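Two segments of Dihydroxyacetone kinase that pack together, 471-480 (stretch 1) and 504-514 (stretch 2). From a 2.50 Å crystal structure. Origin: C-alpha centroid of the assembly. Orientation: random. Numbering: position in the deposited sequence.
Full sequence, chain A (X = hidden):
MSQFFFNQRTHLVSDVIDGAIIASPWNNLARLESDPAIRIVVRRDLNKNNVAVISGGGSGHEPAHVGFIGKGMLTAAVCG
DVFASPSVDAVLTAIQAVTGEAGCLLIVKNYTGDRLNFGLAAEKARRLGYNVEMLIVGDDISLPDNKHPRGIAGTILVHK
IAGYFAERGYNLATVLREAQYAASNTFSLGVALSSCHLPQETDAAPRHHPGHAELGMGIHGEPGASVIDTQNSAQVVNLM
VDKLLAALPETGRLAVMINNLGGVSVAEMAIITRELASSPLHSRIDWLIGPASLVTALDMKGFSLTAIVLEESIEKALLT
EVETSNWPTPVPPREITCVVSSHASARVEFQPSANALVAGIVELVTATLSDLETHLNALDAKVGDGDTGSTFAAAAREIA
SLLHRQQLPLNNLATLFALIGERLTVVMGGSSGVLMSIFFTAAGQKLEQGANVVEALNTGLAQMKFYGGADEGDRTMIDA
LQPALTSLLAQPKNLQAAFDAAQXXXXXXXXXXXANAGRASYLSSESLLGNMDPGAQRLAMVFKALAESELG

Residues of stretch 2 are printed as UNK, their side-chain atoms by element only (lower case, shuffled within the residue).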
# COMPACT_ATOMS: atom_id res chain seq x y z
N ASP A 471 -0.23 12.79 -37.11
CA ASP A 471 -0.58 13.97 -37.91
C ASP A 471 0.30 14.03 -39.13
O ASP A 471 1.28 13.29 -39.25
CB ASP A 471 -0.39 15.25 -37.10
CG ASP A 471 -1.69 15.82 -36.59
OD1 ASP A 471 -2.58 16.09 -37.44
OD2 ASP A 471 -1.82 16.01 -35.36
N GLU A 472 -0.05 14.92 -40.06
CA GLU A 472 0.76 15.06 -41.25
C GLU A 472 2.12 15.56 -40.81
O GLU A 472 2.22 16.57 -40.11
CB GLU A 472 0.11 16.03 -42.23
CG GLU A 472 -0.16 15.39 -43.58
CD GLU A 472 -0.84 16.31 -44.57
OE1 GLU A 472 -1.86 16.92 -44.20
OE2 GLU A 472 -0.35 16.41 -45.72
N GLY A 473 3.16 14.83 -41.19
CA GLY A 473 4.50 15.20 -40.81
C GLY A 473 5.11 14.23 -39.81
O GLY A 473 6.31 14.31 -39.54
N ASP A 474 4.31 13.32 -39.26
CA ASP A 474 4.83 12.37 -38.28
C ASP A 474 5.45 11.13 -38.93
O ASP A 474 5.86 10.18 -38.26
CB ASP A 474 3.75 11.95 -37.27
CG ASP A 474 3.31 13.10 -36.36
OD1 ASP A 474 4.13 14.00 -36.10
OD2 ASP A 474 2.14 13.11 -35.90
N ARG A 475 5.51 11.13 -40.26
CA ARG A 475 6.13 10.04 -40.99
C ARG A 475 5.39 8.70 -41.05
O ARG A 475 5.99 7.64 -40.89
CB ARG A 475 7.56 9.81 -40.47
CG ARG A 475 8.41 11.08 -40.46
CD ARG A 475 9.91 10.78 -40.30
NE ARG A 475 10.42 9.97 -41.41
CZ ARG A 475 10.54 8.65 -41.39
NH1 ARG A 475 10.18 7.97 -40.31
NH2 ARG A 475 10.99 8.00 -42.46
N THR A 476 4.08 8.75 -41.30
CA THR A 476 3.30 7.53 -41.43
C THR A 476 2.54 7.63 -42.75
O THR A 476 2.56 8.68 -43.39
CB THR A 476 2.27 7.36 -40.30
OG1 THR A 476 1.14 8.21 -40.54
CG2 THR A 476 2.90 7.71 -38.96
N MET A 477 1.87 6.55 -43.14
CA MET A 477 1.11 6.56 -44.38
C MET A 477 0.22 7.80 -44.52
O MET A 477 -0.12 8.22 -45.62
CB MET A 477 0.27 5.30 -44.48
CG MET A 477 -0.79 5.19 -43.43
SD MET A 477 -1.57 3.58 -43.58
CE MET A 477 -2.75 3.92 -44.88
N ILE A 478 -0.15 8.40 -43.39
CA ILE A 478 -0.99 9.58 -43.39
C ILE A 478 -0.39 10.67 -44.28
O ILE A 478 -1.10 11.37 -45.00
CB ILE A 478 -1.16 10.15 -41.96
CG1 ILE A 478 -1.76 9.08 -41.04
CG2 ILE A 478 -2.05 11.39 -41.99
CD1 ILE A 478 -3.12 8.59 -41.45
N ASP A 479 0.94 10.82 -44.22
CA ASP A 479 1.63 11.84 -45.00
C ASP A 479 1.40 11.77 -46.50
O ASP A 479 1.59 12.76 -47.21
CB ASP A 479 3.12 11.80 -44.71
CG ASP A 479 3.42 11.85 -43.24
OD1 ASP A 479 3.11 12.89 -42.62
OD2 ASP A 479 3.96 10.87 -42.69
N ALA A 480 1.00 10.61 -46.99
CA ALA A 480 0.73 10.45 -48.41
C ALA A 480 -0.78 10.32 -48.64
O ALA A 480 -1.31 10.81 -49.63
CB ALA A 480 1.46 9.19 -48.94
N UNK A 504 4.35 13.42 -53.22
CA UNK A 504 5.05 14.53 -52.57
C UNK A 504 5.12 14.26 -51.08
O UNK A 504 6.16 14.43 -50.45
c UNK A 504 4.32 15.85 -52.83
N UNK A 505 3.99 13.84 -50.52
CA UNK A 505 3.93 13.54 -49.10
C UNK A 505 4.89 12.43 -48.71
O UNK A 505 5.53 12.50 -47.67
N UNK A 506 4.99 11.39 -49.54
CA UNK A 506 5.89 10.29 -49.24
C UNK A 506 7.32 10.84 -49.26
O UNK A 506 8.15 10.48 -48.42
c UNK A 506 5.75 9.19 -50.27
N UNK A 507 7.58 11.72 -50.22
CA UNK A 507 8.90 12.32 -50.35
C UNK A 507 9.23 13.13 -49.11
O UNK A 507 10.36 13.11 -48.64
o UNK A 507 9.08 12.52 -55.25
c UNK A 507 8.96 13.18 -51.62
c UNK A 507 8.78 13.06 -54.17
o UNK A 507 8.20 14.16 -54.09
c UNK A 507 9.13 12.33 -52.88
N UNK A 508 8.24 13.83 -48.55
CA UNK A 508 8.48 14.63 -47.35
C UNK A 508 8.98 13.76 -46.19
O UNK A 508 9.78 14.21 -45.37
n UNK A 508 4.35 17.97 -49.64
n UNK A 508 4.50 16.95 -47.58
c UNK A 508 5.81 17.49 -47.25
c UNK A 508 7.22 15.40 -46.93
n UNK A 508 2.64 16.64 -48.89
c UNK A 508 3.83 17.19 -48.70
c UNK A 508 6.96 16.64 -47.79
N UNK A 509 8.53 12.50 -46.13
CA UNK A 509 8.95 11.61 -45.04
C UNK A 509 10.42 11.23 -45.15
O UNK A 509 11.01 10.77 -44.18
c UNK A 509 6.63 10.63 -45.09
c UNK A 509 8.10 10.31 -44.95
o UNK A 509 8.49 9.39 -45.98
N UNK A 510 11.00 11.40 -46.33
CA UNK A 510 12.41 11.06 -46.50
C UNK A 510 13.27 12.13 -45.86
O UNK A 510 14.38 11.86 -45.41
c UNK A 510 12.78 10.97 -47.97
s UNK A 510 12.23 9.45 -48.75
N UNK A 511 12.75 13.35 -45.83
CA UNK A 511 13.48 14.47 -45.26
C UNK A 511 13.53 14.41 -43.73
O UNK A 511 14.60 14.37 -43.14
c UNK A 511 12.92 16.03 -47.24
c UNK A 511 12.33 17.39 -47.54
c UNK A 511 14.35 15.96 -47.74
c UNK A 511 12.87 15.79 -45.72
N UNK A 512 12.35 14.40 -43.11
CA UNK A 512 12.26 14.38 -41.65
C UNK A 512 12.72 13.09 -40.99
O UNK A 512 12.51 12.89 -39.79
o UNK A 512 9.89 13.97 -42.01
c UNK A 512 10.82 14.70 -41.23
N UNK A 513 13.36 12.22 -41.76
CA UNK A 513 13.85 10.96 -41.21
C UNK A 513 15.03 11.18 -40.27
O UNK A 513 16.11 11.58 -40.71
c UNK A 513 14.28 10.01 -42.34
o UNK A 513 14.88 8.84 -41.80
N UNK A 514 14.82 10.91 -38.99
CA UNK A 514 15.87 11.07 -37.99
C UNK A 514 16.98 10.05 -38.21
O UNK A 514 18.15 10.41 -38.36
c UNK A 514 13.40 10.34 -34.35
c UNK A 514 14.24 11.89 -36.18
c UNK A 514 13.88 11.75 -34.69
n UNK A 514 13.14 10.18 -32.90
c UNK A 514 15.31 10.89 -36.58

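Position 504 carries a single side-chain carbon, which makes no contact with stretch 1; one carbon makes it Ala 504. Position 505 has no side-chain atom at all and is therefore Gly 505. Its CA lies 3.1 Å from Asp 479 O in a CA-H...O contact, and a CB here would fall 1.8 Å from that same Asp 479 O, so the close approach of the two backbones depends on the bare CA.

At 506 there is again one carbon, its CB 4.5 Å from Ala 480 CB although the CA-to-CB bond points away from stretch 1; this is Ala 506. Position 507 bears an unbranched run of three carbons, the last carrying two oxygens, and reaches nothing on stretch 1; it is Glu 507.

Position 508 has three carbons, a nitrogen, and then a carbon with two further nitrogens, a guanidinium that defines Arg 508. Its NH2 stands 4.4 Å from Glu 472 OE2, opposite charges that are near but beyond salt-bridge range. At 509 the CB carries one oxygen and one carbon, and the CA-to-CB bond points toward stretch 1. This branching fits Thr 509, whose CG2 lies 3.6 Å from Asp 479 OD2 while OG1 donates to Ala 506 O at 2.7 Å, within stretch 2.

One carbon followed by sulfur at 510, with the CA-to-CB bond pointing away from stretch 1, gives Cys 510. The four carbons of 511, forked at the second, give Leu 511, which makes no contact with stretch 1. Position 512 has one carbon and one oxygen, with the CA-to-CB bond pointing toward stretch 1: Ser 512, with OG 3.6 Å from Arg 475 CG. The same composition at 513 gives Ser 513, whose CB is 3.9 Å from Arg 475 NH2. Four carbons in a row ending in nitrogen at 514 mark Lys 514, poorly ordered and with its end leading away.

The contact works at two levels. Near Gly 505, backbone meets backbone, with CA atoms of Ala 480 and Gly 505 4.5 Å apart. Farther along, Arg 475 NE donates to Thr 509 O at 2.9 Å and Arg 475 NH2 to the same Thr 509 O at 3.3 Å. This carbonyl sits at the guanidinium edge, while Ser 513 CA covers one face. Asp 479 also braces the loop from within stretch 1, its OD1 accepting a very short 2.4 Å bond from Gly 473 N.

Stretch 2, residues 504-514: AGAERTCLSSK
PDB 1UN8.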